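Local coordinates for protein M32 carboxypeptidase (Chitinophagaceae bacterium, PDB 7A03) that probably removes residues one at a time from the C-terminal end of peptides, as a metal-dependent carboxypeptidase of the M32 family, at residues 73-78 / 86-91; 134-139 / 414-419; 159-164 / 168-173; 181-186 / 484-489; 384-389 / 396-401. All coordinates share one frame; numbering follows the deposited sequence.

Contact 1. Residues 73-78 / 86-91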
# COMPACT_ATOMS: atom_id res chain seq x y z
N GLU A 73 -23.89 15.82 -18.63
CA GLU A 73 -25.25 15.45 -19.00
C GLU A 73 -25.78 14.32 -18.12
O GLU A 73 -26.92 14.36 -17.66
CB GLU A 73 -25.29 15.04 -20.47
CG GLU A 73 -26.57 14.38 -20.92
CD GLU A 73 -26.48 13.84 -22.34
OE1 GLU A 73 -25.35 13.72 -22.86
OE2 GLU A 73 -27.54 13.55 -22.93
N LEU A 74 -24.94 13.32 -17.84
CA LEU A 74 -25.37 12.18 -17.05
C LEU A 74 -25.55 12.53 -15.58
O LEU A 74 -26.30 11.83 -14.87
CB LEU A 74 -24.37 11.04 -17.21
CG LEU A 74 -24.52 10.33 -18.56
CD1 LEU A 74 -23.23 9.66 -18.99
CD2 LEU A 74 -25.65 9.33 -18.43
N HIS A 75 -24.88 13.59 -15.10
CA HIS A 75 -25.08 14.01 -13.71
C HIS A 75 -26.53 14.41 -13.45
O HIS A 75 -26.98 14.34 -12.30
CB HIS A 75 -24.14 15.16 -13.37
CG HIS A 75 -23.69 15.18 -11.94
ND1 HIS A 75 -23.38 14.03 -11.25
CD2 HIS A 75 -23.50 16.21 -11.08
CE1 HIS A 75 -23.02 14.35 -10.02
NE2 HIS A 75 -23.08 15.66 -9.89
N HIS A 76 -27.26 14.82 -14.48
CA HIS A 76 -28.65 15.24 -14.32
C HIS A 76 -29.66 14.16 -14.70
O HIS A 76 -30.81 14.49 -15.01
CB HIS A 76 -28.96 16.53 -15.09
CG HIS A 76 -27.86 17.54 -15.05
ND1 HIS A 76 -27.35 18.13 -16.19
CD2 HIS A 76 -27.17 18.08 -14.01
CE1 HIS A 76 -26.40 18.98 -15.85
NE2 HIS A 76 -26.27 18.97 -14.54
N HIS A 77 -29.26 12.89 -14.68
CA HIS A 77 -30.18 11.82 -15.02
C HIS A 77 -30.61 11.13 -13.73
O HIS A 77 -29.90 10.22 -13.24
CB HIS A 77 -29.53 10.81 -15.97
CG HIS A 77 -29.57 11.22 -17.41
ND1 HIS A 77 -30.18 10.45 -18.38
CD2 HIS A 77 -29.06 12.30 -18.05
CE1 HIS A 77 -30.05 11.05 -19.55
NE2 HIS A 77 -29.38 12.17 -19.38
N PRO A 78 -31.74 11.50 -13.13
CA PRO A 78 -32.19 10.81 -11.91
C PRO A 78 -32.67 9.39 -12.18
O PRO A 78 -32.89 8.64 -11.22
CB PRO A 78 -33.32 11.70 -11.40
CG PRO A 78 -33.88 12.33 -12.63
CD PRO A 78 -32.78 12.41 -13.66
N LYS A 86 -23.29 6.68 -8.99
CA LYS A 86 -22.01 6.79 -8.30
C LYS A 86 -20.86 6.83 -9.30
O LYS A 86 -19.91 7.61 -9.13
CB LYS A 86 -21.85 5.64 -7.30
CG LYS A 86 -20.56 5.70 -6.48
CD LYS A 86 -20.60 6.83 -5.46
CE LYS A 86 -21.77 6.66 -4.48
NZ LYS A 86 -21.77 7.69 -3.42
N ASN A 87 -20.90 5.96 -10.31
CA ASN A 87 -19.89 5.98 -11.37
C ASN A 87 -19.78 7.36 -12.01
O ASN A 87 -18.68 7.90 -12.16
CB ASN A 87 -20.22 4.93 -12.43
CG ASN A 87 -19.80 3.54 -12.01
OD1 ASN A 87 -18.87 3.38 -11.21
ND2 ASN A 87 -20.45 2.52 -12.57
N ILE A 88 -20.92 7.93 -12.40
CA ILE A 88 -20.92 9.26 -13.02
C ILE A 88 -20.32 10.29 -12.07
O ILE A 88 -19.49 11.11 -12.46
CB ILE A 88 -22.34 9.65 -13.48
CG1 ILE A 88 -22.84 8.67 -14.55
CG2 ILE A 88 -22.35 11.08 -14.02
CD1 ILE A 88 -21.96 8.58 -15.77
N ALA A 89 -20.75 10.28 -10.79
CA ALA A 89 -20.28 11.29 -9.84
C ALA A 89 -18.77 11.19 -9.61
O ALA A 89 -18.05 12.20 -9.60
CB ALA A 89 -21.04 11.18 -8.52
N LEU A 90 -18.28 9.96 -9.42
CA LEU A 90 -16.85 9.78 -9.15
C LEU A 90 -16.03 10.10 -10.39
O LEU A 90 -14.97 10.72 -10.29
CB LEU A 90 -16.59 8.35 -8.67
CG LEU A 90 -17.09 8.09 -7.25
CD1 LEU A 90 -16.84 6.64 -6.85
CD2 LEU A 90 -16.43 9.05 -6.28
N SER A 91 -16.52 9.70 -11.56
CA SER A 91 -15.78 9.97 -12.78
C SER A 91 -15.74 11.47 -13.06
O SER A 91 -14.73 11.99 -13.55
CB SER A 91 -16.43 9.22 -13.96
OG SER A 91 -16.04 7.86 -13.98

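Contact 2. Residues 134-139 / 414-419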
# COMPACT_ATOMS: atom_id res chain seq x y z
N PRO A 134 18.43 20.99 -3.39
CA PRO A 134 17.79 21.98 -4.28
C PRO A 134 16.59 21.44 -5.04
O PRO A 134 15.55 22.12 -5.13
CB PRO A 134 18.95 22.40 -5.21
CG PRO A 134 20.18 22.15 -4.41
CD PRO A 134 19.88 20.89 -3.63
N ALA A 135 16.71 20.23 -5.60
CA ALA A 135 15.57 19.61 -6.29
C ALA A 135 14.39 19.43 -5.34
O ALA A 135 13.24 19.68 -5.72
CB ALA A 135 15.98 18.28 -6.92
N LEU A 136 14.66 19.01 -4.10
CA LEU A 136 13.57 18.83 -3.14
C LEU A 136 12.93 20.17 -2.77
O LEU A 136 11.72 20.25 -2.57
CB LEU A 136 14.06 18.09 -1.90
CG LEU A 136 12.94 17.72 -0.92
CD1 LEU A 136 11.97 16.73 -1.56
CD2 LEU A 136 13.49 17.17 0.40
N ALA A 137 13.74 21.23 -2.66
CA ALA A 137 13.18 22.55 -2.38
C ALA A 137 12.25 23.00 -3.50
O ALA A 137 11.16 23.53 -3.23
CB ALA A 137 14.32 23.55 -2.20
N ARG A 138 12.67 22.81 -4.75
CA ARG A 138 11.82 23.11 -5.90
C ARG A 138 10.52 22.31 -5.86
O ARG A 138 9.42 22.85 -6.03
CB ARG A 138 12.60 22.85 -7.19
CG ARG A 138 11.82 23.00 -8.48
CD ARG A 138 11.16 24.36 -8.60
NE ARG A 138 10.69 24.59 -9.97
CZ ARG A 138 9.96 25.63 -10.35
NH1 ARG A 138 9.60 26.56 -9.46
NH2 ARG A 138 9.57 25.75 -11.61
N MET A 139 10.64 21.00 -5.61
CA MET A 139 9.46 20.13 -5.51
C MET A 139 8.49 20.63 -4.45
O MET A 139 7.28 20.72 -4.69
CB MET A 139 9.90 18.70 -5.17
CG MET A 139 8.74 17.71 -5.04
SD MET A 139 7.82 17.51 -6.59
CE MET A 139 8.98 16.56 -7.53
N GLY A 414 7.34 13.17 -6.38
CA GLY A 414 6.29 14.12 -6.10
C GLY A 414 5.14 13.56 -5.29
O GLY A 414 4.08 14.18 -5.23
N SER A 415 5.34 12.40 -4.65
CA SER A 415 4.27 11.71 -3.93
C SER A 415 4.25 12.18 -2.48
O SER A 415 4.82 11.56 -1.58
CB SER A 415 4.38 10.20 -4.06
OG SER A 415 4.73 9.80 -5.39
N PHE A 416 3.61 13.33 -2.27
CA PHE A 416 3.38 13.90 -0.95
C PHE A 416 1.95 13.61 -0.54
O PHE A 416 1.02 13.79 -1.33
CB PHE A 416 3.63 15.42 -0.98
CG PHE A 416 5.10 15.79 -0.98
CD1 PHE A 416 5.88 15.60 -2.11
CD2 PHE A 416 5.70 16.29 0.17
CE1 PHE A 416 7.22 15.94 -2.11
CE2 PHE A 416 7.04 16.63 0.18
CZ PHE A 416 7.80 16.45 -0.95
N GLY A 417 1.77 13.19 0.71
CA GLY A 417 0.49 12.72 1.19
C GLY A 417 0.27 11.23 1.02
O GLY A 417 -0.82 10.75 1.34
N TYR A 418 1.29 10.49 0.56
CA TYR A 418 1.20 9.07 0.26
C TYR A 418 1.48 8.22 1.50
O TYR A 418 0.75 7.27 1.79
CB TYR A 418 2.21 8.73 -0.84
CG TYR A 418 2.07 7.37 -1.49
CD1 TYR A 418 2.40 6.20 -0.81
CD2 TYR A 418 1.63 7.25 -2.80
CE1 TYR A 418 2.28 4.96 -1.41
CE2 TYR A 418 1.51 6.01 -3.41
CZ TYR A 418 1.83 4.88 -2.71
OH TYR A 418 1.70 3.66 -3.33
N PHE A 419 2.54 8.56 2.22
CA PHE A 419 2.98 7.70 3.32
C PHE A 419 1.89 7.33 4.32
O PHE A 419 1.86 6.15 4.75
CB PHE A 419 4.19 8.34 4.03
CG PHE A 419 5.50 8.16 3.32
CD1 PHE A 419 6.03 6.90 3.10
CD2 PHE A 419 6.22 9.27 2.90
CE1 PHE A 419 7.26 6.74 2.44
CE2 PHE A 419 7.45 9.12 2.26
CZ PHE A 419 7.97 7.86 2.03

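Contact 3. Residues 159-164 / 168-173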
# COMPACT_ATOMS: atom_id res chain seq x y z
N ALA A 159 -4.94 19.02 1.08
CA ALA A 159 -5.16 18.87 -0.35
C ALA A 159 -4.38 17.69 -0.90
O ALA A 159 -4.87 16.96 -1.78
CB ALA A 159 -4.79 20.16 -1.09
N LEU A 160 -3.18 17.46 -0.37
CA LEU A 160 -2.35 16.36 -0.86
C LEU A 160 -2.76 15.04 -0.22
O LEU A 160 -2.86 14.02 -0.91
CB LEU A 160 -0.87 16.68 -0.62
CG LEU A 160 -0.43 18.05 -1.18
CD1 LEU A 160 1.06 18.25 -0.98
CD2 LEU A 160 -0.77 18.14 -2.65
N LEU A 161 -3.02 15.04 1.09
CA LEU A 161 -3.56 13.85 1.75
C LEU A 161 -4.79 13.33 1.01
O LEU A 161 -4.87 12.13 0.68
CB LEU A 161 -3.89 14.15 3.23
CG LEU A 161 -2.73 14.41 4.19
CD1 LEU A 161 -3.24 15.00 5.48
CD2 LEU A 161 -1.94 13.13 4.45
N ASN A 162 -5.72 14.23 0.68
CA ASN A 162 -6.94 13.85 -0.01
C ASN A 162 -6.67 13.22 -1.37
O ASN A 162 -7.43 12.35 -1.81
CB ASN A 162 -7.86 15.06 -0.15
CG ASN A 162 -9.20 14.71 -0.74
OD1 ASN A 162 -10.03 14.09 -0.09
ND2 ASN A 162 -9.43 15.12 -1.99
N GLU A 163 -5.59 13.64 -2.04
CA GLU A 163 -5.22 13.05 -3.32
C GLU A 163 -5.00 11.56 -3.20
O GLU A 163 -5.42 10.78 -4.07
CB GLU A 163 -3.94 13.70 -3.83
CG GLU A 163 -4.17 15.07 -4.38
CD GLU A 163 -4.84 14.99 -5.72
OE1 GLU A 163 -4.14 14.66 -6.70
OE2 GLU A 163 -6.06 15.24 -5.79
N TYR A 164 -4.32 11.13 -2.14
CA TYR A 164 -3.90 9.74 -2.06
C TYR A 164 -4.86 8.89 -1.24
O TYR A 164 -4.81 7.66 -1.35
CB TYR A 164 -2.46 9.63 -1.54
CG TYR A 164 -1.44 9.99 -2.59
CD1 TYR A 164 -1.19 9.15 -3.68
CD2 TYR A 164 -0.72 11.17 -2.51
CE1 TYR A 164 -0.27 9.49 -4.65
CE2 TYR A 164 0.21 11.51 -3.47
CZ TYR A 164 0.44 10.67 -4.54
OH TYR A 164 1.37 11.02 -5.49
N ALA A 168 -8.90 11.83 3.83
CA ALA A 168 -7.85 11.95 4.83
C ALA A 168 -7.53 13.41 5.11
O ALA A 168 -7.56 14.25 4.20
CB ALA A 168 -6.59 11.21 4.37
N ASN A 169 -7.23 13.72 6.37
CA ASN A 169 -6.95 15.11 6.73
C ASN A 169 -6.11 15.15 8.00
O ASN A 169 -5.96 14.16 8.72
CB ASN A 169 -8.24 15.93 6.87
CG ASN A 169 -9.14 15.40 7.97
OD1 ASN A 169 -8.87 15.60 9.15
ND2 ASN A 169 -10.21 14.72 7.59
N VAL A 170 -5.56 16.35 8.25
CA VAL A 170 -4.61 16.54 9.35
C VAL A 170 -5.26 16.32 10.71
O VAL A 170 -4.62 15.80 11.62
CB VAL A 170 -3.90 17.91 9.22
CG1 VAL A 170 -3.32 18.37 10.56
CG2 VAL A 170 -2.80 17.83 8.19
N ASP A 171 -6.54 16.69 10.87
CA ASP A 171 -7.20 16.47 12.15
C ASP A 171 -7.29 14.98 12.47
O ASP A 171 -6.87 14.52 13.55
CB ASP A 171 -8.60 17.08 12.10
CG ASP A 171 -9.31 17.04 13.43
OD1 ASP A 171 -8.97 17.85 14.32
OD2 ASP A 171 -10.22 16.20 13.59
N MET A 172 -7.80 14.20 11.51
CA MET A 172 -7.94 12.76 11.65
C MET A 172 -6.59 12.09 11.87
O MET A 172 -6.43 11.25 12.77
CB MET A 172 -8.61 12.22 10.38
CG MET A 172 -8.46 10.74 10.13
SD MET A 172 -8.72 10.37 8.38
CE MET A 172 -8.67 8.57 8.42
N LEU A 173 -5.59 12.46 11.07
CA LEU A 173 -4.29 11.81 11.16
C LEU A 173 -3.51 12.26 12.39
O LEU A 173 -2.76 11.46 12.97
CB LEU A 173 -3.50 12.05 9.87
CG LEU A 173 -4.02 11.24 8.67
CD1 LEU A 173 -3.22 11.51 7.39
CD2 LEU A 173 -3.98 9.77 8.99

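Contact 4. Residues 181-186 / 484-489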
# COMPACT_ATOMS: atom_id res chain seq x y z
N LYS A 181 1.86 7.27 18.94
CA LYS A 181 2.92 7.63 19.87
C LYS A 181 2.59 7.16 21.28
O LYS A 181 3.33 6.37 21.88
CB LYS A 181 3.15 9.15 19.85
CG LYS A 181 4.34 9.61 20.70
CD LYS A 181 3.92 9.91 22.14
CE LYS A 181 5.06 9.65 23.12
NZ LYS A 181 4.78 10.26 24.44
N THR A 182 1.43 7.58 21.80
CA THR A 182 1.17 7.41 23.22
C THR A 182 0.92 5.96 23.59
O THR A 182 1.10 5.59 24.74
CB THR A 182 -0.04 8.25 23.67
OG1 THR A 182 -1.20 7.86 22.94
CG2 THR A 182 0.22 9.74 23.44
N ALA A 183 0.52 5.12 22.63
CA ALA A 183 0.23 3.73 22.92
C ALA A 183 1.36 2.79 22.53
O ALA A 183 1.66 1.86 23.27
CB ALA A 183 -1.06 3.30 22.21
N LEU A 184 2.02 3.02 21.39
CA LEU A 184 3.07 2.11 20.97
C LEU A 184 4.42 2.43 21.60
O LEU A 184 5.25 1.53 21.72
CB LEU A 184 3.21 2.08 19.45
CG LEU A 184 1.96 1.61 18.69
CD1 LEU A 184 2.30 1.49 17.20
CD2 LEU A 184 1.37 0.30 19.22
N SER A 185 4.70 3.68 22.01
CA SER A 185 5.94 3.90 22.75
C SER A 185 6.01 3.06 24.03
O SER A 185 7.04 2.39 24.24
CB SER A 185 6.21 5.39 23.00
OG SER A 185 6.06 6.14 21.80
N PRO A 186 4.99 3.04 24.89
CA PRO A 186 5.08 2.16 26.07
C PRO A 186 5.20 0.70 25.70
O PRO A 186 5.92 -0.06 26.36
CB PRO A 186 3.77 2.45 26.83
CG PRO A 186 3.30 3.76 26.34
CD PRO A 186 3.76 3.85 24.90
N LEU A 484 -12.67 4.40 11.50
CA LEU A 484 -11.34 3.85 11.78
C LEU A 484 -10.90 4.24 13.18
O LEU A 484 -10.84 5.42 13.53
CB LEU A 484 -10.33 4.33 10.74
CG LEU A 484 -8.89 3.86 11.01
CD1 LEU A 484 -8.82 2.34 11.12
CD2 LEU A 484 -7.92 4.38 9.95
N GLN A 485 -10.59 3.23 13.99
CA GLN A 485 -10.16 3.42 15.37
C GLN A 485 -8.88 2.65 15.59
O GLN A 485 -8.86 1.42 15.45
CB GLN A 485 -11.25 2.96 16.34
CG GLN A 485 -12.48 3.85 16.26
CD GLN A 485 -13.65 3.35 17.07
OE1 GLN A 485 -13.80 2.15 17.30
NE2 GLN A 485 -14.50 4.27 17.51
N PHE A 486 -7.80 3.37 15.92
CA PHE A 486 -6.52 2.76 16.21
C PHE A 486 -6.60 1.71 17.32
O PHE A 486 -5.76 0.81 17.37
CB PHE A 486 -5.50 3.85 16.58
CG PHE A 486 -4.18 3.31 17.04
CD1 PHE A 486 -3.26 2.84 16.12
CD2 PHE A 486 -3.88 3.23 18.39
CE1 PHE A 486 -2.05 2.32 16.53
CE2 PHE A 486 -2.67 2.71 18.80
CZ PHE A 486 -1.75 2.26 17.87
N SER A 487 -7.60 1.82 18.21
CA SER A 487 -7.72 0.87 19.31
C SER A 487 -7.72 -0.58 18.85
O SER A 487 -7.20 -1.47 19.54
CB SER A 487 -8.99 1.18 20.11
OG SER A 487 -10.14 1.09 19.29
N TYR A 488 -8.30 -0.85 17.68
CA TYR A 488 -8.32 -2.22 17.18
C TYR A 488 -6.90 -2.74 16.95
O TYR A 488 -6.55 -3.87 17.36
CB TYR A 488 -9.12 -2.29 15.89
CG TYR A 488 -10.62 -2.20 16.02
CD1 TYR A 488 -11.27 -0.97 15.97
CD2 TYR A 488 -11.40 -3.34 16.17
CE1 TYR A 488 -12.65 -0.89 16.07
CE2 TYR A 488 -12.78 -3.27 16.26
CZ TYR A 488 -13.39 -2.05 16.21
OH TYR A 488 -14.76 -1.97 16.30
N PHE A 489 -6.07 -1.94 16.26
CA PHE A 489 -4.68 -2.32 16.07
C PHE A 489 -3.98 -2.47 17.40
O PHE A 489 -3.19 -3.41 17.59
CB PHE A 489 -3.95 -1.29 15.21
CG PHE A 489 -2.54 -1.69 14.89
CD1 PHE A 489 -2.26 -2.51 13.80
CD2 PHE A 489 -1.50 -1.26 15.68
CE1 PHE A 489 -0.95 -2.88 13.52
CE2 PHE A 489 -0.19 -1.64 15.40
CZ PHE A 489 0.08 -2.45 14.31

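Contact 5. Residues 384-389 / 396-401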
# COMPACT_ATOMS: atom_id res chain seq x y z
N LYS A 384 19.21 16.70 9.20
CA LYS A 384 19.28 16.84 10.65
C LYS A 384 17.91 16.69 11.29
O LYS A 384 17.77 16.02 12.32
CB LYS A 384 19.91 18.19 11.02
CG LYS A 384 20.11 18.36 12.52
CD LYS A 384 20.02 19.80 12.97
CE LYS A 384 19.08 19.96 14.16
NZ LYS A 384 19.74 19.61 15.45
N THR A 385 16.89 17.30 10.69
CA THR A 385 15.52 17.16 11.19
C THR A 385 15.11 15.69 11.23
O THR A 385 14.59 15.20 12.24
CB THR A 385 14.59 17.95 10.26
OG1 THR A 385 14.99 19.33 10.26
CG2 THR A 385 13.15 17.83 10.71
N TRP A 386 15.33 15.00 10.11
CA TRP A 386 15.03 13.57 10.00
C TRP A 386 15.74 12.79 11.10
O TRP A 386 15.11 12.00 11.82
CB TRP A 386 15.48 13.10 8.62
CG TRP A 386 15.25 11.66 8.32
CD1 TRP A 386 15.99 10.60 8.75
CD2 TRP A 386 14.21 11.12 7.51
NE1 TRP A 386 15.47 9.43 8.26
CE2 TRP A 386 14.38 9.72 7.49
CE3 TRP A 386 13.14 11.68 6.79
CZ2 TRP A 386 13.52 8.87 6.79
CZ3 TRP A 386 12.29 10.84 6.09
CH2 TRP A 386 12.49 9.45 6.10
N ASN A 387 17.05 13.00 11.24
CA ASN A 387 17.82 12.24 12.21
C ASN A 387 17.34 12.50 13.63
O ASN A 387 17.28 11.58 14.45
CB ASN A 387 19.31 12.56 12.08
CG ASN A 387 19.86 12.21 10.70
OD1 ASN A 387 19.19 11.59 9.87
ND2 ASN A 387 21.10 12.62 10.45
N ASP A 388 16.99 13.76 13.94
CA ASP A 388 16.46 14.08 15.27
C ASP A 388 15.14 13.35 15.52
O ASP A 388 14.93 12.81 16.61
CB ASP A 388 16.26 15.59 15.40
CG ASP A 388 17.57 16.34 15.51
OD1 ASP A 388 18.62 15.70 15.76
OD2 ASP A 388 17.55 17.58 15.34
N TYR A 389 14.25 13.33 14.52
CA TYR A 389 13.00 12.59 14.66
C TYR A 389 13.26 11.11 14.93
O TYR A 389 12.65 10.50 15.82
CB TYR A 389 12.16 12.75 13.38
CG TYR A 389 11.15 13.89 13.39
CD1 TYR A 389 9.98 13.80 14.12
CD2 TYR A 389 11.37 15.05 12.65
CE1 TYR A 389 9.05 14.83 14.13
CE2 TYR A 389 10.45 16.09 12.66
CZ TYR A 389 9.29 15.97 13.40
OH TYR A 389 8.37 17.00 13.40
N VAL A 396 17.19 5.41 17.57
CA VAL A 396 18.25 4.97 16.66
C VAL A 396 18.99 6.20 16.16
O VAL A 396 18.43 7.29 16.07
CB VAL A 396 17.71 4.12 15.50
CG1 VAL A 396 17.09 2.83 16.05
CG2 VAL A 396 16.69 4.91 14.70
N GLU A 397 20.28 6.01 15.85
CA GLU A 397 21.19 7.09 15.47
C GLU A 397 21.58 6.88 14.02
O GLU A 397 22.43 6.04 13.71
CB GLU A 397 22.43 7.14 16.37
CG GLU A 397 22.14 7.50 17.81
CD GLU A 397 21.42 6.39 18.55
OE1 GLU A 397 21.89 5.23 18.50
OE2 GLU A 397 20.36 6.68 19.15
N VAL A 398 20.94 7.64 13.13
CA VAL A 398 21.16 7.57 11.69
C VAL A 398 22.64 7.79 11.36
O VAL A 398 23.20 8.84 11.70
CB VAL A 398 20.27 8.58 10.95
CG1 VAL A 398 20.62 8.60 9.48
CG2 VAL A 398 18.80 8.23 11.14
N PRO A 399 23.30 6.83 10.68
CA PRO A 399 24.75 6.92 10.48
C PRO A 399 25.16 7.66 9.21
O PRO A 399 26.28 8.17 9.13
CB PRO A 399 25.17 5.45 10.42
CG PRO A 399 23.99 4.76 9.80
CD PRO A 399 22.77 5.51 10.30
N ASN A 400 24.28 7.69 8.21
CA ASN A 400 24.52 8.42 6.98
C ASN A 400 23.18 8.67 6.31
O ASN A 400 22.14 8.16 6.74
CB ASN A 400 25.48 7.67 6.05
CG ASN A 400 25.06 6.23 5.83
OD1 ASN A 400 24.07 5.96 5.15
ND2 ASN A 400 25.82 5.30 6.40
N ASP A 401 23.21 9.44 5.22
CA ASP A 401 21.96 9.91 4.62
C ASP A 401 21.20 8.82 3.87
O ASP A 401 19.97 8.86 3.83
CB ASP A 401 22.23 11.12 3.73
CG ASP A 401 22.47 12.38 4.53
OD1 ASP A 401 22.03 12.44 5.71
OD2 ASP A 401 23.11 13.32 4.00
O HOH W 1 19.01 9.65 14.63
O HOH W 2 19.37 11.80 6.98

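Contact 1. Residues 73-78 / 86-91
His75 and Ile88 are the closest backbone pair here, with their CA atoms 6.4 Å apart. The chain leaves helix 65-74 through a type I beta turn from Leu74 to His77, in which His77 N bonds to Leu74 O. It then returns as helix 82-100, which carries residues 86-91. No hydrogen bond joins the two segments, so the contact rests on side-chain packing. Ile88 has the most surface buried. Both of its branches bear on Leu74 CB. CD1 goes on to meet Leu74 CD1 at 3.6 Å, and the two side chains cross at about a right angle. CG2, anti to the backbone N of Ile88, sits 3.8 Å from Leu74 CB and goes on to His75 N at 3.7 Å. Cutting Ile88 back to an alanine is likely to open a gap beside Leu74 and deprive its CD1 of this partner. The His75 side chain runs antiparallel to that of Ile88, with Ile88 CG2 set obliquely to the ring. Its CE1 lies 4.0 Å from Ala89 CB, which sits at the ring edge near the ring plane. The His75 end of the contact is exposed, while Leu74 and Ile88 are buried. Leu74 also packs on Gln10 and Tyr14 of helix 9-37, so a third helix closes over the apolar side. The arrangement is two consecutive helices, 65-74 and 82-100, joined by a short connection and packed through Leu74 and Ile88, in a mostly helical fold.

Contact 2. Residues 134-139 / 414-419
The ring of Phe416 meets residues 134-139 through its edge and one oblique approach. Leu136 CD1 lies at the edge, near the ring plane, 4.2 Å from Phe416 CZ. Gly414 O, from the same loop, also lies in plane at the edge. Met139 CG comes in obliquely, 3.7 Å from Phe416 CE1. Beyond the two segments, Trp411 stacks with Phe416, and Ile373 of helix 358-374 also touches it. Met139 bridges the ring and the loop backbone. With CG anti to the backbone N (chi1 180°), its chain extends from the helix and then bends at both later torsions. This bend puts SD 3.8 Å from Gly414 CA, and CE 3.9 Å from the same atom. With an alanine in place of Met139, a gap would probably open against Gly414, and Phe416 CE1 would lose the CG contact. Gly414 has a positive phi of 81°, and a side chain there would start close to the Met139 sulfur. The loop next turns tightly, with Ser415 at the centre of an inverse gamma turn. Gly414 O is also bonded by Lys143 NZ, one turn further along helix 129-150. All four touching residues are buried, and no hydrogen bond runs between the segments. Between residues 134-139 and 414-419 the chemistry is therefore apolar, resting on dispersion and shape, and the Lys143 bond adds a polar tie beside it.

Contact 3. Residues 159-164 / 168-173
Leu161 carries its CG beside the backbone N (chi1 -69°), and Leu173 does the same. These torsions turn the two side chains toward each other, tip to tip, across the short loop between helices 157-164 and 170-192. Leu161 CD2 meets Leu173 CD1 at 3.6 Å. The short helix 157-164 ends here, and helix 170-192 starts only a few residues later. Leu161 has the most surface buried, and it covers the start of the second helix. Its CB lies 4.2 Å from Ala168 CB. Its CD1 rests over the backbone between Asn169 and Val170, 3.8 Å from Asn169 C, and also meets Val170 CG2 at 3.9 Å. The backbones are closest at Asn162 and Ala168, with CA atoms 5.3 Å apart. The side chain of Asn162 is partly exposed. Its OD1 accepts from Gly167 N, in the connection between the helices. The apolar cluster continues into neighbouring helices: Leu161 and Leu173 both touch Pro420 at the start of helix 420-439, and Val170 packs on Tyr366 of helix 358-374. No hydrogen bond joins the two segments directly. Asn169 stands at the N-cap of helix 170-192. Its OD1 accepts from Met172 N at 2.9 Å, with a nearly straight N-H...O angle of 172°, and the donor lies above the carbonyl plane, 38° out of it.

Contact 4. Residues 181-186 / 484-489
Phe486 and Leu184 bury the most surface in this contact, followed by Ala183. The CG of Phe486 is anti to the backbone N (chi1 174°), which sends the ring across to helix 170-192. That ring is met at its edge. Ala183 CB lies near the ring plane, 3.8 Å from Phe486 CE2. Leu184 approaches the neighbouring corner: its CG and CD2 are each 3.9 Å from Phe486 CZ, and CD2 lies in the plane of the ring. Two consecutive helix residues thus close on adjacent atoms of one ring edge. The other methyl of Leu184, CD1, stays near Phe486 CZ and also reaches Phe489 CE2 at 4.4 Å, a looser touch. The backbones stay well apart, with Ala183 CA and Ser487 CA 9.2 Å from each other. The aromatic side chains span that distance, and no hydrogen bond crosses it. Helix 170-192 has a wider pi-type turn at 181-184 and a kink at Pro186. Close by, Lys181 O accepts from both Ser185 N and Ser185 OG, which reach it from opposite faces of its plane. Ser185 OG to Lys181 O is 2.7 Å. Phe427 of helix 420-439 meets both Phe486 and Phe489 edge-to-face, and Phe360 of helix 358-374 touches Leu184. The contact thus ties helix 170-192 to the C-terminal helix 486-497, with helices 358-374 and 420-439 alongside.

Contact 5. Residues 384-389 / 396-401
Asn387 and Val398 form the tight part of this contact. Their CA atoms are 5.8 Å apart, and their side chains cross at about a right angle. Asn387 CG lies beside its backbone N (chi1 -61°), which lays the amide over the valine. Its OD1 is 3.3 Å from Val398 CG1 and 3.4 Å from Val398 CB, so a polar oxygen is pressed against an aliphatic branch. Trp386 adds a more distant touch. Its CD1 is 4.4 Å from Val398 CG2, which sits at the indole edge, near the ring plane. No direct hydrogen bond joins the segments; two waters bridge the looser side. One water donates to Asn387 O at 2.6 Å and to Val396 O, and accepts from Val398 N. A second water donates to Asn387 OD1 at 2.9 Å and to Asp401 OD1. This gives the amide oxygen a polar partner although its nearest neighbours across the contact are carbons of Val398. The other carboxylate oxygen of Asp401, OD2, is held by Tyr129 N at the start of helix 129-150. On the outer face of the helix, Lys384 NZ makes a weak hydrogen bond and salt bridge to Asp388 OD2. Trp386 packs inward on Arg365 and Ile368 of helix 358-374. The loop thus folds back along helix 382-394, the helix it leaves, with helix 358-374 behind and the start of helix 129-150 beside Asp401.

Contacts 2, 3 and 4 are buried, while contacts 1 and 5 are only partly so and lie on opposite sides of the chain's centre, about 49 Å apart between centres. Contacts 1, 3 and 5 join segments close in sequence. Contacts 2 and 4 join segments hundreds of residues apart. Contacts 3 and 4 share helix 170-192. Contacts 2 and 3 touch directly: Tyr164 packs on the 414-419 loop and meets Tyr418 edge-to-face. Aliphatic packing dominates both the buried contact 3 and the partly exposed contact 1, while the long-range buried contacts 2 and 4 use phenyl rings. Contact 5 differs in having waters that bridge its segments.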